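Local coordinates for protein glutathione S-transferase (Ceriporiopsis subvermispora, PDB 6J3E) that probably conjugates glutathione to small electrophilic compounds, as a dimeric, serine-type glutathione S-transferase of a white-rot fungus, at residues A[189-198]-A[239-247]. Numbering follows the deposited sequence.
Sequences LSADGNDKLL and KWAKQLALF
Lys-239 reaches from helix 235-247 to the loop 189-198 and grips it at two neighbouring residues. Its chain leaves the helix extended, with CG anti to the backbone N (chi1 178°), then bends at its last two torsions. The bends bring NZ to Asp-195 OD1 at 2.6 Å, a salt bridge made on the syn side of the carboxylate. NZ also donates to Lys-196 O at 2.8 Å, from above the carbonyl plane. Two acceptors thus hold one buried lysine's ammonium group.

One helical turn on, Gln-243 makes the second polar link. Its NE2 donates to Leu-197 O at 2.7 Å with a nearly straight N-H...O angle of 163°. The oxygen lies in the amide plane, and NE2 lies in the carbonyl plane, an orientation that would help to fix the turn of the amide. Gln-243 OE1 lies at the edge of the Trp-240 ring. The indole NE1 of Trp-240 is hydrogen-bonded to Asp-236 OD2.

Leu-197 rests on the helix between these links. Its CD2 touches Gln-243 CG at 3.6 Å and Lys-242 CB at 3.8 Å, while its CB meets Leu-246 CD1. Leu-189 CD1 sits beside the Lys-239 methylenes, 4.1 Å from CD.

Lys-196 turns its amine the other way, into the loop. NZ donates to Leu-189 O and to Asn-194 O, bracing the bend that starts with a type I turn at Ser-190 to Gly-193. Asp-192 OD1 accepts from Asn-194 N in an Asx turn. Near this bend, Leu-189 packs on Ala-110 of the second subunit.

The arrangement ties the loop after helix 169-189 to the last helix of the all-helical C-terminal domain of the glutathione S-transferase fold.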
loop_
_atom_site.group_PDB
_atom_site.type_symbol
_atom_site.label_atom_id
_atom_site.label_comp_id
_atom_site.label_asym_id
_atom_site.label_seq_id
_atom_site.Cartn_x
_atom_site.Cartn_y
_atom_site.Cartn_z
ATOM N N LEU A 189 -4.667 9.711 5.806
ATOM C CA LEU A 189 -4.085 10.874 6.457
ATOM C C LEU A 189 -4.885 11.351 7.655
ATOM O O LEU A 189 -4.390 12.220 8.382
ATOM C CB LEU A 189 -3.940 12.030 5.468
ATOM C CG LEU A 189 -2.768 11.775 4.551
ATOM C CD1 LEU A 189 -2.736 12.791 3.395
ATOM C CD2 LEU A 189 -1.478 11.809 5.393
ATOM N N SER A 190 -6.098 10.812 7.859
ATOM C CA SER A 190 -6.952 11.142 8.990
ATOM C C SER A 190 -7.411 9.891 9.742
ATOM O O SER A 190 -8.418 9.935 10.459
ATOM C CB SER A 190 -8.151 11.941 8.500
ATOM O OG SER A 190 -8.909 11.119 7.641
ATOM N N ALA A 191 -6.678 8.782 9.601
ATOM C CA ALA A 191 -7.107 7.490 10.128
ATOM C C ALA A 191 -7.160 7.432 11.650
ATOM O O ALA A 191 -7.845 6.559 12.191
ATOM C CB ALA A 191 -6.174 6.394 9.629
ATOM N N ASP A 192 -6.412 8.287 12.350
ATOM C CA ASP A 192 -6.454 8.336 13.807
ATOM C C ASP A 192 -7.343 9.466 14.322
ATOM O O ASP A 192 -7.230 9.843 15.491
ATOM C CB ASP A 192 -5.041 8.468 14.391
ATOM C CG ASP A 192 -4.351 9.783 14.000
ATOM O OD1 ASP A 192 -4.998 10.657 13.384
ATOM O OD2 ASP A 192 -3.144 9.946 14.310
ATOM N N GLY A 193 -8.204 10.026 13.469
ATOM C CA GLY A 193 -9.038 11.154 13.823
ATOM C C GLY A 193 -8.400 12.508 13.599
ATOM O O GLY A 193 -9.120 13.504 13.490
ATOM N N ASN A 194 -7.071 12.568 13.520
ATOM C CA ASN A 194 -6.330 13.809 13.330
ATOM C C ASN A 194 -6.057 13.995 11.837
ATOM O O ASN A 194 -5.282 13.237 11.247
ATOM C CB ASN A 194 -5.033 13.744 14.130
ATOM C CG ASN A 194 -4.127 14.902 13.853
ATOM O OD1 ASN A 194 -4.591 16.030 13.651
ATOM N ND2 ASN A 194 -2.819 14.642 13.835
ATOM N N ASP A 195 -6.670 15.007 11.226
ATOM C CA ASP A 195 -6.581 15.198 9.775
ATOM C C ASP A 195 -5.291 15.937 9.422
ATOM O O ASP A 195 -5.199 17.163 9.563
ATOM C CB ASP A 195 -7.808 15.945 9.261
ATOM C CG ASP A 195 -7.831 16.067 7.736
ATOM O OD1 ASP A 195 -7.096 15.322 7.053
ATOM O OD2 ASP A 195 -8.584 16.917 7.217
ATOM N N LYS A 196 -4.293 15.195 8.936
ATOM C CA LYS A 196 -2.990 15.750 8.602
ATOM C C LYS A 196 -2.897 16.114 7.126
ATOM O O LYS A 196 -3.691 15.668 6.279
ATOM C CB LYS A 196 -1.872 14.765 8.914
ATOM C CG LYS A 196 -1.901 14.190 10.306
ATOM C CD LYS A 196 -1.178 12.844 10.327
ATOM C CE LYS A 196 -1.905 11.862 11.227
ATOM N NZ LYS A 196 -3.208 11.392 10.697
ATOM N N LEU A 197 -1.887 16.924 6.823
ATOM C CA LEU A 197 -1.464 17.112 5.451
ATOM C C LEU A 197 -0.189 16.354 5.131
ATOM O O LEU A 197 0.032 16.007 3.966
ATOM C CB LEU A 197 -1.272 18.599 5.150
ATOM C CG LEU A 197 -2.613 19.254 4.858
ATOM C CD1 LEU A 197 -2.590 20.657 5.379
ATOM C CD2 LEU A 197 -2.893 19.212 3.365
ATOM N N LEU A 198 0.636 16.080 6.128
ATOM C CA LEU A 198 1.838 15.295 5.961
ATOM C C LEU A 198 1.690 13.972 6.692
ATOM O O LEU A 198 1.077 13.896 7.766
ATOM C CB LEU A 198 3.048 16.042 6.497
ATOM C CG LEU A 198 3.185 17.480 6.010
ATOM C CD1 LEU A 198 4.540 18.008 6.449
ATOM C CD2 LEU A 198 3.016 17.569 4.482
ATOM N N LYS A 239 -7.772 19.341 0.115
ATOM C CA LYS A 239 -6.559 18.801 0.734
ATOM C C LYS A 239 -5.379 18.786 -0.231
ATOM O O LYS A 239 -4.240 19.073 0.162
ATOM C CB LYS A 239 -6.803 17.387 1.279
ATOM C CG LYS A 239 -5.549 16.760 1.903
ATOM C CD LYS A 239 -5.822 15.380 2.486
ATOM C CE LYS A 239 -6.717 15.456 3.724
ATOM N NZ LYS A 239 -6.088 16.171 4.866
ATOM N N TRP A 240 -5.625 18.456 -1.497
ATOM C CA TRP A 240 -4.508 18.303 -2.419
ATOM C C TRP A 240 -3.961 19.650 -2.852
ATOM O O TRP A 240 -2.742 19.809 -3.008
ATOM C CB TRP A 240 -4.949 17.455 -3.602
ATOM C CG TRP A 240 -5.745 16.283 -3.106
ATOM C CD1 TRP A 240 -7.046 15.968 -3.415
ATOM C CD2 TRP A 240 -5.301 15.292 -2.169
ATOM N NE1 TRP A 240 -7.419 14.822 -2.749
ATOM C CE2 TRP A 240 -6.367 14.391 -1.978
ATOM C CE3 TRP A 240 -4.091 15.059 -1.501
ATOM C CZ2 TRP A 240 -6.267 13.286 -1.121
ATOM C CZ3 TRP A 240 -3.990 13.964 -0.651
ATOM C CH2 TRP A 240 -5.072 13.094 -0.463
ATOM N N ALA A 241 -4.848 20.634 -3.021
ATOM C CA ALA A 241 -4.396 21.990 -3.295
ATOM C C ALA A 241 -3.494 22.479 -2.180
ATOM O O ALA A 241 -2.448 23.092 -2.437
ATOM C CB ALA A 241 -5.594 22.920 -3.479
ATOM N N LYS A 242 -3.849 22.159 -0.937
ATOM C CA LYS A 242 -3.069 22.630 0.200
ATOM C C LYS A 242 -1.672 22.018 0.218
ATOM O O LYS A 242 -0.682 22.716 0.487
ATOM C CB LYS A 242 -3.829 22.338 1.494
ATOM C CG LYS A 242 -5.196 23.013 1.502
ATOM C CD LYS A 242 -6.037 22.657 2.706
ATOM C CE LYS A 242 -7.415 23.325 2.610
ATOM N NZ LYS A 242 -8.371 22.797 3.626
ATOM N N GLN A 243 -1.551 20.729 -0.097
ATOM C CA GLN A 243 -0.212 20.161 -0.197
ATOM C C GLN A 243 0.600 20.853 -1.273
ATOM O O GLN A 243 1.792 21.117 -1.080
ATOM C CB GLN A 243 -0.284 18.673 -0.473
ATOM C CG GLN A 243 -0.733 17.930 0.735
ATOM C CD GLN A 243 -1.019 16.503 0.426
ATOM O OE1 GLN A 243 -1.457 16.181 -0.677
ATOM N NE2 GLN A 243 -0.802 15.629 1.399
ATOM N N LEU A 244 -0.022 21.148 -2.417
ATOM C CA LEU A 244 0.684 21.879 -3.458
ATOM C C LEU A 244 1.206 23.201 -2.917
ATOM O O LEU A 244 2.376 23.547 -3.114
ATOM C CB LEU A 244 -0.233 22.104 -4.660
ATOM C CG LEU A 244 -0.270 20.964 -5.671
ATOM C CD1 LEU A 244 -0.814 21.443 -7.004
ATOM C CD2 LEU A 244 1.121 20.442 -5.830
ATOM N N ALA A 245 0.358 23.929 -2.185
ATOM C CA ALA A 245 0.773 25.223 -1.653
ATOM C C ALA A 245 1.934 25.073 -0.683
ATOM O O ALA A 245 2.902 25.844 -0.728
ATOM C CB ALA A 245 -0.406 25.914 -0.974
ATOM N N LEU A 246 1.862 24.069 0.191
ATOM C CA LEU A 246 2.923 23.848 1.162
ATOM C C LEU A 246 4.278 23.652 0.500
ATOM O O LEU A 246 5.312 24.009 1.081
ATOM C CB LEU A 246 2.580 22.633 2.014
ATOM C CG LEU A 246 1.596 22.865 3.153
ATOM C CD1 LEU A 246 1.211 21.521 3.745
ATOM C CD2 LEU A 246 2.226 23.778 4.202
ATOM N N PHE A 247 4.294 23.079 -0.701
ATOM C CA PHE A 247 5.525 22.764 -1.405
ATOM C C PHE A 247 5.894 23.802 -2.446
ATOM O O PHE A 247 6.960 23.684 -3.060
ATOM C CB PHE A 247 5.412 21.388 -2.077
ATOM C CG PHE A 247 5.553 20.245 -1.122
ATOM C CD1 PHE A 247 4.444 19.715 -0.487
ATOM C CD2 PHE A 247 6.812 19.712 -0.838
ATOM C CE1 PHE A 247 4.580 18.667 0.413
ATOM C CE2 PHE A 247 6.962 18.664 0.071
ATOM C CZ PHE A 247 5.843 18.141 0.698
#